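Local coordinates for berberine bridge enzyme-like protein (Arabidopsis thaliana, PDB 5D79) that is a secreted, berberine bridge enzyme-like FAD-dependent oxidoreductase and takes part in adaptation to salt stress, at residues T254-K260 with H299-L305; T261-V267 with I381-W385; I269-W273 with I286-L290; W273-K279 with N423-I427. All blocks are in the same frame, centred on the assembly; numbering follows the deposited sequence.

Interactions 2, 3 and 4 share helix 263-276, and interactions 1, 3 and 4 reach the seven-stranded antiparallel sheet. Interaction 1 pairs two neighbouring strands, mostly buried, by a backbone ladder and one side-chain hydrogen bond between an exposed glutamine and a buried histidine. Interaction 2 lies further out: the start of the helix meets helix 378-388 through a lysine laid over a tryptophan, partly buried. Interaction 3 is fully buried, joining the middle of the helix to strand 284-292, next to strand 298-306 of interaction 1, by aliphatic contacts and an indole bond. Interaction 4 shares Trp273 with it and reaches strand 425-434, combining aromatic packing inside with a water and a salt bridge nearer the surface.

Interaction 1 (T254-K260 with H299-L305); sequences TVFKVQK and HALFTGL
The ring of Phe256 carries Gly304 on one face: Gly304 CA stands 3.8 Å from the ring centroid in a CH-pi contact, and the carbonyl carbon of Thr303 lies over the same face, somewhat higher above it. His299 meets Gln259 at the edge of its imidazole, while Phe302 turns its ring edge to Lys260 CG and to the carbonyl O of Val258. These groups decorate two neighbouring antiparallel strands of the seven-stranded sheet, joined by alternating hydrogen-bonded and non-hydrogen-bonded pairs. Val258 and Phe302 form two nearly straight rungs, with Val258 N 2.8 Å from Phe302 O. At Phe256 the ladder is more bent, and its N reaches Gly304 O at 3.2 Å with the donor tilted from the carbonyl plane. Phe256 swings CG between its backbone N and carbonyl carbon (chi1 65°), which folds the ring over the neighbouring strand; glycine suits position 304 because a CB there would run into Phe256 CZ. On the face with Val258 and Lys260, Phe302 also packs against Ile269 and Ile270 of helix 263-276, as a large apolar side chain should under a helix. The other face carries Val255 CG1 against Leu305 CD1 and Lys257 beside Thr303, the lysine also making a cation-pi contact with Trp342. Where the exposed Gln259 meets the buried His299, the amide and imidazole planes stand 89° apart, yet the bond lies near both: Gln259 NE2 donates to His299 ND1 at 3.0 Å.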
# COMPACT_ATOMS: atom_id res chain seq x y z
N THR A 254 -19.95 -7.04 -11.85
CA THR A 254 -19.52 -8.23 -12.57
C THR A 254 -18.01 -8.40 -12.48
O THR A 254 -17.26 -7.51 -12.88
CB THR A 254 -19.93 -8.17 -14.06
OG1 THR A 254 -21.34 -7.96 -14.17
CG2 THR A 254 -19.57 -9.46 -14.76
N VAL A 255 -17.58 -9.56 -11.98
CA VAL A 255 -16.17 -9.96 -12.08
C VAL A 255 -15.97 -11.00 -13.20
O VAL A 255 -16.93 -11.64 -13.65
CB VAL A 255 -15.62 -10.54 -10.75
CG1 VAL A 255 -15.74 -9.50 -9.64
CG2 VAL A 255 -16.32 -11.86 -10.38
N PHE A 256 -14.73 -11.15 -13.65
CA PHE A 256 -14.38 -12.12 -14.70
C PHE A 256 -12.93 -12.59 -14.60
O PHE A 256 -12.05 -11.89 -14.10
CB PHE A 256 -14.64 -11.54 -16.09
CG PHE A 256 -13.77 -10.35 -16.45
CD1 PHE A 256 -14.17 -9.06 -16.13
CD2 PHE A 256 -12.57 -10.52 -17.13
CE1 PHE A 256 -13.39 -7.98 -16.47
CE2 PHE A 256 -11.78 -9.44 -17.47
CZ PHE A 256 -12.19 -8.17 -17.14
N LYS A 257 -12.68 -13.80 -15.08
CA LYS A 257 -11.35 -14.35 -15.07
C LYS A 257 -11.15 -15.09 -16.37
O LYS A 257 -12.02 -15.84 -16.81
CB LYS A 257 -11.15 -15.27 -13.86
CG LYS A 257 -9.75 -15.88 -13.74
CD LYS A 257 -9.58 -16.62 -12.41
CE LYS A 257 -9.73 -15.66 -11.22
NZ LYS A 257 -9.67 -16.31 -9.87
N VAL A 258 -10.01 -14.85 -17.01
CA VAL A 258 -9.62 -15.62 -18.18
C VAL A 258 -8.17 -16.06 -18.00
O VAL A 258 -7.31 -15.26 -17.65
CB VAL A 258 -9.78 -14.81 -19.47
CG1 VAL A 258 -9.07 -15.51 -20.63
CG2 VAL A 258 -11.25 -14.60 -19.78
N GLN A 259 -7.92 -17.34 -18.23
CA GLN A 259 -6.59 -17.90 -18.07
C GLN A 259 -5.99 -18.25 -19.43
O GLN A 259 -6.66 -18.80 -20.29
CB GLN A 259 -6.65 -19.14 -17.17
CG GLN A 259 -5.30 -19.66 -16.75
CD GLN A 259 -5.24 -21.17 -16.75
OE1 GLN A 259 -6.00 -21.83 -17.46
NE2 GLN A 259 -4.33 -21.73 -15.96
N LYS A 260 -4.72 -17.92 -19.61
CA LYS A 260 -4.00 -18.27 -20.83
C LYS A 260 -2.67 -18.92 -20.48
O LYS A 260 -1.80 -18.30 -19.89
CB LYS A 260 -3.77 -17.04 -21.70
CG LYS A 260 -5.04 -16.43 -22.24
CD LYS A 260 -5.89 -17.46 -22.98
CE LYS A 260 -7.17 -16.83 -23.52
NZ LYS A 260 -8.18 -17.84 -23.95
N HIS A 299 1.57 -18.76 -16.54
CA HIS A 299 0.38 -18.41 -17.28
C HIS A 299 0.10 -16.93 -17.10
O HIS A 299 0.66 -16.30 -16.21
CB HIS A 299 -0.81 -19.29 -16.84
CG HIS A 299 -1.39 -18.93 -15.51
ND1 HIS A 299 -2.60 -19.44 -15.08
CD2 HIS A 299 -0.96 -18.12 -14.51
CE1 HIS A 299 -2.88 -18.95 -13.88
NE2 HIS A 299 -1.90 -18.14 -13.52
N ALA A 300 -0.74 -16.37 -17.98
CA ALA A 300 -1.27 -15.02 -17.84
C ALA A 300 -2.69 -15.08 -17.31
O ALA A 300 -3.56 -15.69 -17.92
CB ALA A 300 -1.24 -14.27 -19.17
N LEU A 301 -2.91 -14.43 -16.18
CA LEU A 301 -4.22 -14.36 -15.56
C LEU A 301 -4.83 -12.97 -15.75
O LEU A 301 -4.36 -11.99 -15.18
CB LEU A 301 -4.09 -14.71 -14.07
CG LEU A 301 -5.32 -15.23 -13.34
CD1 LEU A 301 -5.73 -16.60 -13.88
CD2 LEU A 301 -5.03 -15.28 -11.84
N PHE A 302 -5.88 -12.90 -16.56
CA PHE A 302 -6.63 -11.67 -16.75
C PHE A 302 -7.88 -11.66 -15.88
O PHE A 302 -8.82 -12.42 -16.12
CB PHE A 302 -7.01 -11.52 -18.21
CG PHE A 302 -5.85 -11.64 -19.14
CD1 PHE A 302 -5.08 -10.53 -19.44
CD2 PHE A 302 -5.51 -12.86 -19.69
CE1 PHE A 302 -3.99 -10.63 -20.29
CE2 PHE A 302 -4.42 -12.97 -20.53
CZ PHE A 302 -3.66 -11.85 -20.84
N THR A 303 -7.88 -10.81 -14.87
CA THR A 303 -9.00 -10.68 -13.95
C THR A 303 -9.51 -9.25 -13.97
O THR A 303 -8.76 -8.30 -14.25
CB THR A 303 -8.62 -11.08 -12.52
OG1 THR A 303 -7.51 -10.28 -12.09
CG2 THR A 303 -8.23 -12.51 -12.49
N GLY A 304 -10.78 -9.07 -13.68
CA GLY A 304 -11.36 -7.75 -13.77
C GLY A 304 -12.64 -7.55 -13.01
O GLY A 304 -13.31 -8.50 -12.62
N LEU A 305 -12.97 -6.28 -12.80
CA LEU A 305 -14.18 -5.88 -12.12
C LEU A 305 -14.88 -4.86 -13.00
O LEU A 305 -14.31 -3.85 -13.39
CB LEU A 305 -13.86 -5.29 -10.74
CG LEU A 305 -15.04 -4.62 -10.04
CD1 LEU A 305 -16.05 -5.63 -9.63
CD2 LEU A 305 -14.59 -3.82 -8.85

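Interaction 2 (T261-V267 with I381-W385); sequences TSKKEAV and IQEIW
Lys263 runs straight out from its helix, CG anti to the backbone N (chi1 -172°) and every later torsion extended, while Trp385 also sets CG opposite its own N (chi1 -180°); the straight chain lays its methylenes along the indole, the two side chains pointing in opposed senses. This is a helix-helix contact between helices 263-276 and 378-388, both lying on one side of the seven-stranded antiparallel sheet, with segment axes 10.7 Å apart and steeply inclined to each other. The aliphatic part of the lysine covers one face of the indole: CG of Lys263 sits 3.5 Å from the centroid of the five-membered ring of Trp385, almost on the ring normal. A long flexible chain suits this place, since its methylenes shield an aromatic face while its ammonium stays at the margin. That nitrogen, Lys263 NZ, makes a weak hydrogen bond to Gln382 O, at 3.4 Å. Further in, Ala266 CB comes 3.6 Å from Trp385 CZ3, and a small residue is apt there because Ala266 must also pack on Ala300 of strand 298-306, which Trp385 touches too. Ser262 takes the N-cap position, its carbonyl O accepting the bond from Ala266 N within the first turn. One turn along from Lys263, the branched Val267 fills the space between the helices, its CG1 touching Gln382 CG and standing 4.0 Å from Ile381 CG2.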
# COMPACT_ATOMS: atom_id res chain seq x y z
N THR A 261 -2.53 -20.18 -20.85
CA THR A 261 -1.34 -20.94 -20.49
C THR A 261 -0.36 -21.01 -21.66
O THR A 261 0.81 -21.35 -21.47
CB THR A 261 -1.72 -22.37 -20.03
OG1 THR A 261 -2.55 -23.00 -21.02
CG2 THR A 261 -2.48 -22.33 -18.72
N SER A 262 -0.84 -20.68 -22.86
CA SER A 262 -0.00 -20.67 -24.06
C SER A 262 0.74 -19.34 -24.19
O SER A 262 0.12 -18.29 -24.36
CB SER A 262 -0.86 -20.92 -25.31
OG SER A 262 -0.13 -20.70 -26.51
N LYS A 263 2.08 -19.40 -24.13
CA LYS A 263 2.90 -18.19 -24.15
C LYS A 263 2.59 -17.38 -25.38
O LYS A 263 2.29 -16.20 -25.28
CB LYS A 263 4.40 -18.51 -24.08
CG LYS A 263 5.27 -17.27 -23.91
CD LYS A 263 6.76 -17.58 -23.86
CE LYS A 263 7.58 -16.31 -23.94
NZ LYS A 263 9.02 -16.58 -24.15
N LYS A 264 2.65 -18.02 -26.55
CA LYS A 264 2.41 -17.31 -27.80
C LYS A 264 1.08 -16.55 -27.78
O LYS A 264 1.03 -15.35 -28.07
CB LYS A 264 2.45 -18.30 -28.98
CG LYS A 264 2.28 -17.63 -30.36
CD LYS A 264 2.51 -18.61 -31.51
CE LYS A 264 2.39 -17.93 -32.88
NZ LYS A 264 0.98 -17.72 -33.29
N GLU A 265 0.01 -17.24 -27.41
CA GLU A 265 -1.30 -16.60 -27.43
C GLU A 265 -1.39 -15.50 -26.38
O GLU A 265 -1.91 -14.42 -26.66
CB GLU A 265 -2.41 -17.64 -27.20
CG GLU A 265 -3.78 -17.16 -27.64
CD GLU A 265 -4.93 -17.90 -26.96
OE1 GLU A 265 -6.07 -17.38 -26.99
OE2 GLU A 265 -4.68 -19.00 -26.41
N ALA A 266 -0.87 -15.78 -25.18
CA ALA A 266 -0.93 -14.84 -24.06
C ALA A 266 -0.12 -13.56 -24.30
O ALA A 266 -0.53 -12.47 -23.88
CB ALA A 266 -0.45 -15.51 -22.79
N VAL A 267 1.03 -13.69 -24.95
CA VAL A 267 1.89 -12.55 -25.27
C VAL A 267 1.15 -11.65 -26.26
O VAL A 267 1.18 -10.42 -26.16
CB VAL A 267 3.26 -13.00 -25.84
CG1 VAL A 267 4.02 -11.82 -26.46
CG2 VAL A 267 4.11 -13.67 -24.77
N ILE A 381 7.90 -8.44 -23.28
CA ILE A 381 6.88 -9.30 -22.69
C ILE A 381 7.33 -10.76 -22.63
O ILE A 381 7.11 -11.46 -21.62
CB ILE A 381 5.54 -9.18 -23.47
CG1 ILE A 381 5.03 -7.75 -23.41
CG2 ILE A 381 4.49 -10.12 -22.89
CD1 ILE A 381 4.06 -7.42 -24.50
N GLN A 382 7.98 -11.23 -23.68
CA GLN A 382 8.44 -12.61 -23.72
C GLN A 382 9.53 -12.86 -22.68
O GLN A 382 9.56 -13.91 -22.05
CB GLN A 382 8.96 -12.97 -25.11
CG GLN A 382 7.90 -12.79 -26.19
CD GLN A 382 8.41 -13.14 -27.56
OE1 GLN A 382 7.86 -14.01 -28.24
NE2 GLN A 382 9.47 -12.46 -27.99
N GLU A 383 10.40 -11.88 -22.48
CA GLU A 383 11.51 -12.06 -21.57
C GLU A 383 11.06 -12.11 -20.12
O GLU A 383 11.57 -12.91 -19.34
CB GLU A 383 12.54 -10.94 -21.74
CG GLU A 383 13.62 -10.89 -20.66
CD GLU A 383 14.54 -12.10 -20.64
OE1 GLU A 383 14.51 -12.92 -21.58
OE2 GLU A 383 15.32 -12.21 -19.69
N ILE A 384 10.12 -11.26 -19.75
CA ILE A 384 9.68 -11.24 -18.36
C ILE A 384 8.84 -12.49 -18.09
O ILE A 384 8.82 -12.99 -16.97
CB ILE A 384 8.93 -9.93 -17.99
CG1 ILE A 384 7.64 -9.76 -18.79
CG2 ILE A 384 9.84 -8.71 -18.20
CD1 ILE A 384 6.84 -8.56 -18.34
N TRP A 385 8.18 -13.01 -19.13
CA TRP A 385 7.55 -14.32 -19.06
C TRP A 385 8.60 -15.40 -18.80
O TRP A 385 8.43 -16.28 -17.94
CB TRP A 385 6.78 -14.62 -20.35
CG TRP A 385 6.08 -15.96 -20.36
CD1 TRP A 385 6.67 -17.20 -20.38
CD2 TRP A 385 4.67 -16.18 -20.38
NE1 TRP A 385 5.70 -18.18 -20.39
CE2 TRP A 385 4.47 -17.58 -20.40
CE3 TRP A 385 3.56 -15.34 -20.39
CZ2 TRP A 385 3.20 -18.15 -20.42
CZ3 TRP A 385 2.30 -15.90 -20.43
CH2 TRP A 385 2.14 -17.29 -20.44

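Interaction 3 (I269-W273 with I286-L290); sequences IIKKW and IRTTL
Trp273 and Ile286 form the tight end of this contact: Trp273 NE1 donates to the carbonyl O of Ile286 at 2.7 Å. The oxygen lies exactly in the indole plane, but the donor stands 54° above the carbonyl plane, so the bond does not use a lone-pair direction. Over one face of the same indole lies Thr288 OG1, 3.5 Å above the plane and toward the rim; it is buried here and finds no hydrogen-bonding partner in the model. With an alanine in place of Trp273, Ile286 O would probably lose its indole donor and a gap would open beside the Thr288 hydroxyl. The helix belongs to a split beta-alpha-beta unit: helix 263-276 links strands 253-260 and 284-292, which run parallel with strand 298-306 between them. Beta-branched residues suit such a strand, and Thr288 directs its CG2 toward the helix while Arg287 points to the opposite face, where it comes about 5 Å from the bound FAD and bonds Thr401. Toward Ile270 the fit is looser and purely aliphatic, with Ile270 CG1 4.1 Å from Thr288 CG2. Ile270 extends its chain (chi2 157°), which carries CD1 to 3.9 Å from Leu290 CD2. On the outer side of the helix, Lys271 and Lys272 are partly exposed, as befits charged chains, and Lys272 NZ forms a salt bridge with Glu323.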
# COMPACT_ATOMS: atom_id res chain seq x y z
N ILE A 269 -2.08 -11.30 -26.54
CA ILE A 269 -3.18 -10.67 -25.81
C ILE A 269 -2.68 -9.56 -24.87
O ILE A 269 -3.33 -8.52 -24.71
CB ILE A 269 -3.95 -11.75 -25.01
CG1 ILE A 269 -4.72 -12.66 -25.97
CG2 ILE A 269 -4.87 -11.13 -23.98
CD1 ILE A 269 -5.21 -13.92 -25.33
N ILE A 270 -1.53 -9.79 -24.26
CA ILE A 270 -0.92 -8.79 -23.40
C ILE A 270 -0.53 -7.53 -24.20
O ILE A 270 -0.75 -6.41 -23.75
CB ILE A 270 0.32 -9.38 -22.66
CG1 ILE A 270 -0.14 -10.44 -21.63
CG2 ILE A 270 1.11 -8.27 -21.99
CD1 ILE A 270 0.92 -11.49 -21.23
N LYS A 271 0.02 -7.74 -25.40
CA LYS A 271 0.33 -6.63 -26.31
C LYS A 271 -0.89 -5.76 -26.59
O LYS A 271 -0.80 -4.54 -26.58
CB LYS A 271 0.89 -7.15 -27.64
CG LYS A 271 2.33 -7.62 -27.57
CD LYS A 271 2.89 -7.79 -28.97
CE LYS A 271 2.96 -6.46 -29.71
NZ LYS A 271 3.09 -6.65 -31.18
N LYS A 272 -2.03 -6.40 -26.84
CA LYS A 272 -3.28 -5.70 -27.07
C LYS A 272 -3.81 -5.03 -25.80
O LYS A 272 -4.33 -3.92 -25.86
CB LYS A 272 -4.33 -6.67 -27.64
CG LYS A 272 -5.76 -6.16 -27.60
CD LYS A 272 -5.96 -4.94 -28.49
CE LYS A 272 -7.40 -4.43 -28.46
NZ LYS A 272 -8.33 -5.35 -29.17
N TRP A 273 -3.69 -5.71 -24.65
CA TRP A 273 -4.10 -5.13 -23.37
C TRP A 273 -3.41 -3.79 -23.14
O TRP A 273 -4.00 -2.85 -22.63
CB TRP A 273 -3.79 -6.11 -22.22
CG TRP A 273 -4.08 -5.59 -20.80
CD1 TRP A 273 -5.24 -5.75 -20.09
CD2 TRP A 273 -3.17 -4.89 -19.92
NE1 TRP A 273 -5.12 -5.17 -18.84
CE2 TRP A 273 -3.86 -4.63 -18.72
CE3 TRP A 273 -1.86 -4.42 -20.06
CZ2 TRP A 273 -3.28 -3.94 -17.65
CZ3 TRP A 273 -1.28 -3.73 -19.00
CH2 TRP A 273 -1.99 -3.50 -17.81
N ILE A 286 -9.32 -3.98 -15.76
CA ILE A 286 -8.71 -5.20 -16.27
C ILE A 286 -7.22 -5.32 -15.91
O ILE A 286 -6.37 -4.62 -16.46
CB ILE A 286 -8.83 -5.32 -17.82
CG1 ILE A 286 -10.04 -4.56 -18.36
CG2 ILE A 286 -8.88 -6.78 -18.27
CD1 ILE A 286 -10.01 -4.48 -19.84
N ARG A 287 -6.93 -6.24 -15.00
CA ARG A 287 -5.57 -6.51 -14.53
C ARG A 287 -4.96 -7.77 -15.19
O ARG A 287 -5.66 -8.74 -15.49
CB ARG A 287 -5.57 -6.65 -13.00
CG ARG A 287 -4.43 -7.49 -12.41
CD ARG A 287 -4.32 -7.36 -10.89
NE ARG A 287 -4.04 -5.98 -10.48
CZ ARG A 287 -4.09 -5.56 -9.22
NH1 ARG A 287 -4.41 -6.41 -8.25
NH2 ARG A 287 -3.83 -4.29 -8.93
N THR A 288 -3.66 -7.73 -15.42
CA THR A 288 -2.93 -8.87 -15.95
C THR A 288 -1.88 -9.30 -14.93
O THR A 288 -1.06 -8.50 -14.49
CB THR A 288 -2.25 -8.53 -17.30
OG1 THR A 288 -3.24 -8.21 -18.30
CG2 THR A 288 -1.39 -9.69 -17.80
N THR A 289 -1.93 -10.56 -14.53
CA THR A 289 -0.91 -11.08 -13.64
C THR A 289 -0.18 -12.24 -14.28
O THR A 289 -0.78 -13.22 -14.72
CB THR A 289 -1.51 -11.55 -12.31
OG1 THR A 289 -2.39 -10.54 -11.79
CG2 THR A 289 -0.40 -11.86 -11.30
N LEU A 290 1.13 -12.11 -14.34
CA LEU A 290 1.97 -13.20 -14.77
C LEU A 290 2.51 -13.93 -13.54
O LEU A 290 3.09 -13.30 -12.65
CB LEU A 290 3.10 -12.68 -15.64
CG LEU A 290 2.64 -11.84 -16.82
CD1 LEU A 290 3.85 -11.51 -17.67
CD2 LEU A 290 1.63 -12.60 -17.61

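Interaction 4 (W273-K279 with N423-I427); sequences WQYAADK and NLYEI
Asp278 and Leu424 bring their backbones closest, CA to CA 5.7 Å, where the chain following Trp273 passes the beginning of strand 425-434. Earlier in that segment, Trp273 turns the edge of its six-membered ring to the face of Tyr425, a T-shaped pair with planes 65° apart; Trp273 CZ3 stands 3.6 Å above the Tyr425 ring centre. Tyr425 sets CG between the backbone N and the carbonyl carbon (chi1 61°), and a tyrosine suits the spot because its face takes the indole edge while its hydroxyl serves a buried amide. Tyr425 OH donates to Gln274 OE1 at 2.6 Å, and this oxygen also accepts from Ile376 N. A phenylalanine in place of Tyr425 would probably leave Gln274 OE1 without its hydroxyl donor and the amide less firmly held. The strand opens with a classic beta bulge, Leu424 and Tyr425 both facing Val372 of strand 363-372. Leu424 packs its CD2 3.5 Å from Asp278 OD2, an apolar branch against a partly exposed carboxylate. The carboxylate is held at both oxygens: Asp278 OD1 offers its syn lone pair to Lys279 NZ, which also bonds Tyr275 O, in a 2.6 Å salt bridge, and a water links Asp278 OD2 to Asn423 O.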
# COMPACT_ATOMS: atom_id res chain seq x y z
N TRP A 273 -3.69 -5.71 -24.65
CA TRP A 273 -4.10 -5.13 -23.37
C TRP A 273 -3.41 -3.79 -23.14
O TRP A 273 -4.00 -2.85 -22.63
CB TRP A 273 -3.79 -6.11 -22.22
CG TRP A 273 -4.08 -5.59 -20.80
CD1 TRP A 273 -5.24 -5.75 -20.09
CD2 TRP A 273 -3.17 -4.89 -19.92
NE1 TRP A 273 -5.12 -5.17 -18.84
CE2 TRP A 273 -3.86 -4.63 -18.72
CE3 TRP A 273 -1.86 -4.42 -20.06
CZ2 TRP A 273 -3.28 -3.94 -17.65
CZ3 TRP A 273 -1.28 -3.73 -19.00
CH2 TRP A 273 -1.99 -3.50 -17.81
N GLN A 274 -2.15 -3.70 -23.54
CA GLN A 274 -1.35 -2.50 -23.28
C GLN A 274 -1.89 -1.26 -23.94
O GLN A 274 -1.62 -0.15 -23.49
CB GLN A 274 0.09 -2.71 -23.75
CG GLN A 274 0.97 -3.42 -22.75
CD GLN A 274 2.42 -3.28 -23.13
OE1 GLN A 274 3.23 -2.83 -22.33
NE2 GLN A 274 2.75 -3.66 -24.36
N TYR A 275 -2.63 -1.45 -25.02
CA TYR A 275 -3.19 -0.32 -25.76
C TYR A 275 -4.63 -0.03 -25.34
O TYR A 275 -5.10 1.10 -25.46
CB TYR A 275 -3.10 -0.59 -27.27
CG TYR A 275 -1.68 -0.65 -27.80
CD1 TYR A 275 -0.97 -1.85 -27.81
CD2 TYR A 275 -1.06 0.49 -28.29
CE1 TYR A 275 0.33 -1.91 -28.29
CE2 TYR A 275 0.24 0.44 -28.78
CZ TYR A 275 0.94 -0.76 -28.77
OH TYR A 275 2.23 -0.80 -29.26
N ALA A 276 -5.32 -1.04 -24.81
CA ALA A 276 -6.75 -0.95 -24.51
C ALA A 276 -7.09 -0.63 -23.06
O ALA A 276 -8.07 0.07 -22.81
CB ALA A 276 -7.44 -2.25 -24.92
N ALA A 277 -6.30 -1.17 -22.12
CA ALA A 277 -6.67 -1.27 -20.70
C ALA A 277 -6.90 0.06 -19.99
O ALA A 277 -7.78 0.16 -19.13
CB ALA A 277 -5.62 -2.07 -19.96
N ASP A 278 -6.10 1.08 -20.33
CA ASP A 278 -6.23 2.40 -19.70
C ASP A 278 -7.22 3.32 -20.42
O ASP A 278 -7.46 4.44 -19.97
CB ASP A 278 -4.85 3.08 -19.60
CG ASP A 278 -4.41 3.73 -20.91
OD1 ASP A 278 -4.39 3.03 -21.95
OD2 ASP A 278 -4.08 4.94 -20.89
N LYS A 279 -7.79 2.86 -21.52
CA LYS A 279 -8.67 3.69 -22.33
C LYS A 279 -10.12 3.20 -22.35
O LYS A 279 -10.98 3.84 -22.95
CB LYS A 279 -8.15 3.77 -23.77
CG LYS A 279 -6.77 4.39 -23.92
CD LYS A 279 -6.26 4.23 -25.35
CE LYS A 279 -4.78 4.52 -25.46
NZ LYS A 279 -4.00 3.75 -24.43
N ASN A 423 0.62 7.92 -17.65
CA ASN A 423 0.94 6.58 -17.19
C ASN A 423 -0.14 5.64 -17.63
O ASN A 423 -1.30 5.81 -17.25
CB ASN A 423 1.11 6.52 -15.68
CG ASN A 423 2.17 7.46 -15.19
OD1 ASN A 423 3.36 7.20 -15.36
ND2 ASN A 423 1.75 8.57 -14.59
N LEU A 424 0.23 4.67 -18.46
CA LEU A 424 -0.71 3.67 -18.95
C LEU A 424 -1.07 2.68 -17.84
O LEU A 424 -2.25 2.41 -17.59
CB LEU A 424 -0.11 2.94 -20.16
CG LEU A 424 0.35 3.76 -21.35
CD1 LEU A 424 0.66 2.82 -22.47
CD2 LEU A 424 -0.73 4.72 -21.76
N TYR A 425 -0.06 2.14 -17.16
CA TYR A 425 -0.29 1.21 -16.07
C TYR A 425 0.90 1.15 -15.13
O TYR A 425 1.97 1.68 -15.42
CB TYR A 425 -0.61 -0.20 -16.62
CG TYR A 425 0.49 -0.84 -17.44
CD1 TYR A 425 0.55 -0.64 -18.82
CD2 TYR A 425 1.43 -1.66 -16.85
CE1 TYR A 425 1.53 -1.24 -19.59
CE2 TYR A 425 2.43 -2.26 -17.61
CZ TYR A 425 2.47 -2.05 -18.98
OH TYR A 425 3.45 -2.64 -19.75
N GLU A 426 0.69 0.52 -13.99
CA GLU A 426 1.74 0.34 -13.01
C GLU A 426 2.09 -1.15 -13.01
O GLU A 426 1.22 -2.00 -13.25
CB GLU A 426 1.29 0.84 -11.63
CG GLU A 426 2.35 0.79 -10.52
CD GLU A 426 2.30 -0.50 -9.72
OE1 GLU A 426 1.34 -1.28 -9.89
OE2 GLU A 426 3.22 -0.73 -8.90
N ILE A 427 3.35 -1.46 -12.78
CA ILE A 427 3.76 -2.85 -12.79
C ILE A 427 4.60 -3.16 -11.55
O ILE A 427 5.53 -2.43 -11.21
CB ILE A 427 4.54 -3.19 -14.10
CG1 ILE A 427 5.05 -4.63 -14.08
CG2 ILE A 427 5.68 -2.23 -14.33
CD1 ILE A 427 5.54 -5.07 -15.44
O HOH W 1 -3.56 6.62 -19.08